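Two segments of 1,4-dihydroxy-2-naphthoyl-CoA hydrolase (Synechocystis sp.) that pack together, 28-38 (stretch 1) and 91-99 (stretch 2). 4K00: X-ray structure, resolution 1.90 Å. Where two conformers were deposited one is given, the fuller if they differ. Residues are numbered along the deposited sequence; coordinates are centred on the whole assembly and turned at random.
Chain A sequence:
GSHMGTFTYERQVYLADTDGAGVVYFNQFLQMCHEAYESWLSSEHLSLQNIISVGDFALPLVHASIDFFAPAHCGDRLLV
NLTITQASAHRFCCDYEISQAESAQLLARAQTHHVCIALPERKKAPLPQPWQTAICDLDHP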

ATOM      1  N   GLN A  28      -0.808  -0.126   8.537  1.00 17.01           N
ATOM      2  CA  GLN A  28      -0.957  -1.539   8.183  1.00 16.80           C
ATOM      3  C   GLN A  28      -1.786  -2.334   9.204  1.00 16.00           C
ATOM      4  O   GLN A  28      -2.502  -3.253   8.820  1.00 15.51           O
ATOM      5  CB  GLN A  28       0.407  -2.200   7.935  1.00 16.74           C
ATOM      6  CG  GLN A  28       1.131  -1.680   6.703  1.00 17.88           C
ATOM      7  CD  GLN A  28       0.333  -1.894   5.437  1.00 21.01           C
ATOM      8  OE1 GLN A  28      -0.036  -0.938   4.771  1.00 24.51           O
ATOM      9  NE2 GLN A  28       0.041  -3.147   5.113  1.00 19.83           N
ATOM     10  N   PHE A  29      -1.732  -1.971  10.482  1.00 17.42           N
ATOM     11  CA  PHE A  29      -2.638  -2.560  11.457  1.00 17.47           C
ATOM     12  C   PHE A  29      -4.103  -2.291  11.090  1.00 18.01           C
ATOM     13  O   PHE A  29      -4.957  -3.177  11.223  1.00 19.10           O
ATOM     14  CB  PHE A  29      -2.352  -2.039  12.872  1.00 18.29           C
ATOM     15  CG  PHE A  29      -1.107  -2.617  13.510  1.00 17.82           C
ATOM     16  CD1 PHE A  29      -1.042  -3.954  13.863  1.00 19.88           C
ATOM     17  CD2 PHE A  29      -0.025  -1.802  13.814  1.00 19.38           C
ATOM     18  CE1 PHE A  29       0.081  -4.478  14.486  1.00 20.17           C
ATOM     19  CE2 PHE A  29       1.103  -2.320  14.436  1.00 21.71           C
ATOM     20  CZ  PHE A  29       1.155  -3.658  14.775  1.00 19.45           C
ATOM     21  N   LEU A  30      -4.403  -1.067  10.655  1.00 17.99           N
ATOM     22  CA  LEU A  30      -5.756  -0.730  10.217  1.00 18.55           C
ATOM     23  C   LEU A  30      -6.154  -1.512   8.981  1.00 14.80           C
ATOM     24  O   LEU A  30      -7.315  -1.913   8.855  1.00 15.72           O
ATOM     25  CB  LEU A  30      -5.903   0.765   9.922  1.00 22.42           C
ATOM     26  CG  LEU A  30      -6.459   1.632  11.043  1.00 32.65           C
ATOM     27  CD1 LEU A  30      -6.539   3.083  10.590  1.00 35.21           C
ATOM     28  CD2 LEU A  30      -7.819   1.128  11.529  1.00 26.28           C
ATOM     29  N   GLN A  31      -5.203  -1.718   8.062  1.00 14.59           N
ATOM     30  CA  GLN A  31      -5.432  -2.569   6.887  1.00 15.89           C
ATOM     31  C   GLN A  31      -5.826  -3.984   7.342  1.00 15.85           C
ATOM     32  O   GLN A  31      -6.756  -4.584   6.797  1.00 15.13           O
ATOM     33  CB  GLN A  31      -4.188  -2.579   5.978  1.00 16.74           C
ATOM     34  CG  GLN A  31      -4.237  -3.512   4.777  1.00 19.98           C
ATOM     35  CD  GLN A  31      -5.511  -3.375   3.988  1.00 19.71           C
ATOM     36  OE1 GLN A  31      -6.065  -2.277   3.865  1.00 23.15           O
ATOM     37  NE2 GLN A  31      -6.000  -4.495   3.453  1.00 26.65           N
ATOM     38  N   MET A  32      -5.130  -4.509   8.348  1.00 14.79           N
ATOM     39  CA  MET A  32      -5.397  -5.866   8.830  1.00 16.06           C
ATOM     40  C   MET A  32      -6.795  -5.952   9.437  1.00 15.25           C
ATOM     41  O   MET A  32      -7.466  -6.980   9.331  1.00 14.78           O
ATOM     42  CB  MET A  32      -4.368  -6.278   9.876  1.00 16.88           C
ATOM     43  CG  MET A  32      -2.946  -6.432   9.358  1.00 16.12           C
ATOM     44  SD  MET A  32      -1.784  -6.652  10.720  1.00 19.30           S
ATOM     45  CE  MET A  32      -0.232  -6.456   9.843  1.00 19.92           C
ATOM     46  N   CYS A  33      -7.230  -4.866  10.058  1.00 16.32           N
ATOM     47  CA  CYS A  33      -8.609  -4.774  10.572  1.00 17.53           C
ATOM     48  C   CYS A  33      -9.634  -4.881   9.449  1.00 15.11           C
ATOM     49  O   CYS A  33     -10.578  -5.657   9.537  1.00 19.85           O
ATOM     50  CB  CYS A  33      -8.809  -3.470  11.343  1.00 16.26           C
ATOM     51  SG  CYS A  33      -7.958  -3.436  12.932  1.00 18.09           S
ATOM     52  N   HIS A  34      -9.444  -4.117   8.380  1.00 15.58           N
ATOM     53  CA  HIS A  34     -10.370  -4.172   7.261  1.00 17.18           C
ATOM     54  C   HIS A  34     -10.375  -5.568   6.632  1.00 16.21           C
ATOM     55  O   HIS A  34     -11.426  -6.075   6.253  1.00 15.71           O
ATOM     56  CB  HIS A  34     -10.060  -3.073   6.227  1.00 19.26           C
ATOM     57  CG  HIS A  34     -11.212  -2.753   5.322  1.00 14.76           C
ATOM     58  ND1 HIS A  34     -11.561  -3.550   4.256  1.00 16.56           N
ATOM     59  CD2 HIS A  34     -12.114  -1.741   5.344  1.00 18.64           C
ATOM     60  CE1 HIS A  34     -12.620  -3.037   3.650  1.00 18.37           C
ATOM     61  NE2 HIS A  34     -12.971  -1.936   4.286  1.00 18.14           N
ATOM     62  N   GLU A  35      -9.205  -6.198   6.549  1.00 18.74           N
ATOM     63  CA  GLU A  35      -9.112  -7.584   6.075  1.00 17.22           C
ATOM     64  C   GLU A  35      -9.929  -8.552   6.938  1.00 17.13           C
ATOM     65  O   GLU A  35     -10.591  -9.449   6.414  1.00 14.99           O
ATOM     66  CB  GLU A  35      -7.662  -8.051   6.035  1.00 17.47           C
ATOM     67  CG  GLU A  35      -6.802  -7.308   5.023  1.00 17.70           C
ATOM     68  CD  GLU A  35      -5.327  -7.655   5.139  1.00 19.84           C
ATOM     69  OE1 GLU A  35      -4.977  -8.678   5.781  1.00 18.02           O
ATOM     70  OE2 GLU A  35      -4.504  -6.894   4.587  1.00 15.02           O
ATOM     71  N   ALA A  36      -9.874  -8.371   8.253  1.00 16.16           N
ATOM     72  CA  ALA A  36     -10.659  -9.209   9.167  1.00 17.79           C
ATOM     73  C   ALA A  36     -12.133  -9.048   8.875  1.00 16.70           C
ATOM     74  O   ALA A  36     -12.883 -10.024   8.805  1.00 19.48           O
ATOM     75  CB  ALA A  36     -10.372  -8.821  10.614  1.00 18.46           C
ATOM     76  N   TYR A  37     -12.536  -7.796   8.693  1.00 20.17           N
ATOM     77  CA  TYR A  37     -13.890  -7.457   8.290  1.00 17.75           C
ATOM     78  C   TYR A  37     -14.238  -8.178   6.980  1.00 16.47           C
ATOM     79  O   TYR A  37     -15.271  -8.835   6.885  1.00 16.23           O
ATOM     80  CB  TYR A  37     -14.026  -5.938   8.195  1.00 15.39           C
ATOM     81  CG  TYR A  37     -15.194  -5.405   7.384  1.00 18.16           C
ATOM     82  CD1 TYR A  37     -16.504  -5.712   7.715  1.00 17.65           C
ATOM     83  CD2 TYR A  37     -14.972  -4.577   6.286  1.00 18.90           C
ATOM     84  CE1 TYR A  37     -17.562  -5.217   6.963  1.00 19.47           C
ATOM     85  CE2 TYR A  37     -16.018  -4.069   5.541  1.00 21.53           C
ATOM     86  CZ  TYR A  37     -17.315  -4.390   5.883  1.00 20.47           C
ATOM     87  OH  TYR A  37     -18.357  -3.891   5.125  1.00 20.40           O
ATOM     88  N   GLU A  38     -13.350  -8.094   5.997  1.00 17.82           N
ATOM     89  CA  GLU A  38     -13.578  -8.738   4.714  1.00 16.73           C
ATOM     90  C   GLU A  38     -13.622 -10.251   4.812  1.00 17.25           C
ATOM     91  O   GLU A  38     -14.385 -10.890   4.092  1.00 16.87           O
ATOM     92  CB  GLU A  38     -12.538  -8.297   3.678  1.00 14.85           C
ATOM     93  CG  GLU A  38     -12.741  -6.860   3.212  1.00 15.70           C
ATOM     94  CD  GLU A  38     -11.631  -6.396   2.296  1.00 15.61           C
ATOM     95  OE1 GLU A  38     -10.682  -5.769   2.805  1.00 17.36           O
ATOM     96  OE2 GLU A  38     -11.731  -6.655   1.078  1.00 16.98           O
TER
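Stretch 2 91-99: RFCCDYEIS

The contact between the two segments centres on Cys-33, whose side chain lies over one face of the Tyr-96 ring. Cys-33 CB stands 3.6 Å from the centroid of the Tyr-96 ring and only 9° off the ring normal, a CH-pi arrangement, while Cys-33 SG is 3.9 Å from the same centroid, 26° off the normal, and comes within 3.6 Å of Tyr-96 CG. The backbones come nearest here among the paired residues: the CA atoms of Cys-33 and Tyr-96 are 6.7 Å apart, against 8.0 Å for the CA atoms of Phe-29 and Ile-98 and 7.6 Å for those of Tyr-37 and Cys-94.

These three pairs set the register. Residues 28-38 are helical, and residues 91-99 form an extended strand that crosses the helix at 122°, their axes approaching to 9.5 Å. With each turn of the helix, from Phe-29 to Cys-33 and on to Tyr-37, the register steps back two residues along the strand, from Ile-98 to Tyr-96 to Cys-94. The alternation of the strand turns Phe-92, Cys-94, Tyr-96 and Ile-98 toward the helix, whereas Glu-97 points away and Cys-93 and Asp-95 are out of reach.

Toward the start of the helical segment, Ile-98, with chi1 m and chi2 t, extends its CD1 to 3.8 Å from Phe-29 CD1 and 3.9 Å from Cys-33 SG, so that one methyl group touches residues a turn apart. Toward the other end, Tyr-37, with chi1 t, carries its ring along the strand. Its CD1 lies 4.0 Å from Cys-94 SG, and its CE1 is 3.7 Å from Phe-92 CE1. The Tyr-37 and Phe-92 rings meet obliquely, with centroids 5.9 Å apart and planes at 42°. Ala-36 adds a looser contact at the edge of the Tyr-96 ring, its CB 4.4 Å from Tyr-96 CE2.

Several polar atoms also enter the contact. Tyr-96 CE2 approaches Cys-33 O to 3.0 Å, and that carbonyl accepts the helical hydrogen bond from Tyr-37 N, at 3.0 Å. Tyr-96 OH reaches 3.7 Å from Tyr-37 CB and is hydrogen-bonded elsewhere in the structure; Tyr-37 OH lies at the edge of the Phe-92 ring, 3.5 Å from Phe-92 CZ. No hydrogen bond joins the two segments. Beyond the contact, the helix pairs its own polar side chains one turn apart: Gln-31 NE2 donates to Glu-35 OE2 at 3.0 Å, and His-34 ND1 to Glu-38 OE1 at 2.8 Å.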

ATOM      1  N   ARG A  91     -26.285   1.806   9.897  1.00 22.67           N
ATOM      2  CA  ARG A  91     -24.901   1.858  10.365  1.00 22.76           C
ATOM      3  C   ARG A  91     -24.546   0.609  11.183  1.00 21.96           C
ATOM      4  O   ARG A  91     -25.325   0.158  12.023  1.00 19.93           O
ATOM      5  CB  ARG A  91     -24.674   3.105  11.226  1.00 23.03           C
ATOM      6  CG  ARG A  91     -23.232   3.314  11.656  1.00 25.11           C
ATOM      7  CD  ARG A  91     -22.947   4.734  12.147  1.00 30.04           C
ATOM      8  NE  ARG A  91     -23.775   5.116  13.281  1.00 32.46           N
ATOM      9  CZ  ARG A  91     -23.399   4.985  14.548  1.00 39.95           C
ATOM     10  NH1 ARG A  91     -22.205   4.477  14.832  1.00 46.78           N
ATOM     11  NH2 ARG A  91     -24.214   5.354  15.529  1.00 36.76           N
ATOM     12  N   PHE A  92     -23.361   0.072  10.948  1.00 20.73           N
ATOM     13  CA  PHE A  92     -22.795  -0.916  11.847  1.00 20.73           C
ATOM     14  C   PHE A  92     -21.380  -0.567  12.273  1.00 19.54           C
ATOM     15  O   PHE A  92     -20.692   0.249  11.629  1.00 18.46           O
ATOM     16  CB  PHE A  92     -22.882  -2.333  11.275  1.00 19.93           C
ATOM     17  CG  PHE A  92     -22.072  -2.568  10.027  1.00 19.80           C
ATOM     18  CD1 PHE A  92     -20.755  -3.014  10.109  1.00 19.86           C
ATOM     19  CD2 PHE A  92     -22.634  -2.406   8.772  1.00 18.63           C
ATOM     20  CE1 PHE A  92     -20.008  -3.253   8.965  1.00 18.13           C
ATOM     21  CE2 PHE A  92     -21.890  -2.639   7.625  1.00 19.16           C
ATOM     22  CZ  PHE A  92     -20.578  -3.083   7.725  1.00 19.81           C
ATOM     23  N   CYS A  93     -20.931  -1.213  13.344  0.50 18.45           N
ATOM     24  CA  CYS A  93     -19.671  -0.863  13.987  0.50 17.98           C
ATOM     25  C   CYS A  93     -18.845  -2.106  14.270  0.50 18.24           C
ATOM     26  O   CYS A  93     -19.304  -3.014  14.969  0.50 16.68           O
ATOM     27  CB  CYS A  93     -19.940  -0.147  15.306  0.50 19.36           C
ATOM     28  SG  CYS A  93     -20.954   1.332  15.137  0.50 18.47           S
ATOM     29  N   CYS A  94     -17.625  -2.124  13.737  1.00 17.99           N
ATOM     30  CA  CYS A  94     -16.674  -3.202  13.977  1.00 17.46           C
ATOM     31  C   CYS A  94     -15.672  -2.805  15.062  1.00 20.04           C
ATOM     32  O   CYS A  94     -15.116  -1.706  15.032  1.00 20.51           O
ATOM     33  CB  CYS A  94     -15.913  -3.508  12.691  1.00 18.19           C
ATOM     34  SG  CYS A  94     -16.928  -4.122  11.329  1.00 20.39           S
ATOM     35  N   ASP A  95     -15.459  -3.710  16.015  1.00 21.40           N
ATOM     36  CA  ASP A  95     -14.490  -3.533  17.109  1.00 21.58           C
ATOM     37  C   ASP A  95     -13.429  -4.592  16.996  1.00 20.51           C
ATOM     38  O   ASP A  95     -13.749  -5.771  16.854  1.00 19.26           O
ATOM     39  CB  ASP A  95     -15.168  -3.726  18.459  1.00 25.31           C
ATOM     40  CG  ASP A  95     -15.707  -2.453  19.022  1.00 34.97           C
ATOM     41  OD1 ASP A  95     -14.902  -1.660  19.558  1.00 44.98           O
ATOM     42  OD2 ASP A  95     -16.936  -2.262  18.949  1.00 35.34           O
ATOM     43  N   TYR A  96     -12.167  -4.175  17.050  1.00 18.84           N
ATOM     44  CA  TYR A  96     -11.057  -5.083  16.768  1.00 17.48           C
ATOM     45  C   TYR A  96     -10.084  -5.068  17.924  1.00 18.15           C
ATOM     46  O   TYR A  96      -9.805  -4.015  18.492  1.00 20.40           O
ATOM     47  CB  TYR A  96     -10.296  -4.664  15.508  1.00 16.02           C
ATOM     48  CG  TYR A  96     -11.120  -4.354  14.277  1.00 16.14           C
ATOM     49  CD1 TYR A  96     -11.679  -3.097  14.075  1.00 17.03           C
ATOM     50  CD2 TYR A  96     -11.293  -5.311  13.287  1.00 16.99           C
ATOM     51  CE1 TYR A  96     -12.411  -2.812  12.930  1.00 16.38           C
ATOM     52  CE2 TYR A  96     -12.009  -5.033  12.133  1.00 16.48           C
ATOM     53  CZ  TYR A  96     -12.562  -3.781  11.956  1.00 16.42           C
ATOM     54  OH  TYR A  96     -13.278  -3.507  10.814  1.00 18.66           O
ATOM     55  N   GLU A  97      -9.547  -6.235  18.253  1.00 18.85           N
ATOM     56  CA  GLU A  97      -8.310  -6.315  19.027  1.00 22.15           C
ATOM     57  C   GLU A  97      -7.282  -7.101  18.247  1.00 21.36           C
ATOM     58  O   GLU A  97      -7.602  -8.160  17.705  1.00 18.89           O
ATOM     59  CB  GLU A  97      -8.535  -7.042  20.353  1.00 27.03           C
ATOM     60  CG  GLU A  97      -9.518  -6.379  21.289  1.00 31.70           C
ATOM     61  CD  GLU A  97      -9.383  -6.894  22.711  1.00 39.10           C
ATOM     62  OE1 GLU A  97      -9.192  -8.113  22.888  1.00 38.04           O
ATOM     63  OE2 GLU A  97      -9.443  -6.081  23.646  1.00 41.84           O
ATOM     64  N   ILE A  98      -6.053  -6.577  18.195  1.00 18.17           N
ATOM     65  CA  ILE A  98      -4.954  -7.253  17.505  1.00 18.63           C
ATOM     66  C   ILE A  98      -3.935  -7.732  18.527  1.00 18.80           C
ATOM     67  O   ILE A  98      -3.444  -6.952  19.352  1.00 18.10           O
ATOM     68  CB  ILE A  98      -4.254  -6.338  16.476  1.00 18.78           C
ATOM     69  CG1 ILE A  98      -5.280  -5.731  15.523  1.00 19.44           C
ATOM     70  CG2 ILE A  98      -3.205  -7.121  15.691  1.00 19.68           C
ATOM     71  CD1 ILE A  98      -4.701  -4.703  14.569  1.00 20.41           C
ATOM     72  N   SER A  99      -3.625  -9.020  18.469  1.00 18.35           N
ATOM     73  CA  SER A  99      -2.738  -9.625  19.440  1.00 20.00           C
ATOM     74  C   SER A  99      -1.736 -10.543  18.750  1.00 21.72           C
ATOM     75  O   SER A  99      -1.973 -11.001  17.628  1.00 19.39           O
ATOM     76  CB  SER A  99      -3.548 -10.415  20.469  1.00 22.80           C
ATOM     77  OG  SER A  99      -4.341 -11.397  19.818  1.00 26.07           O
TER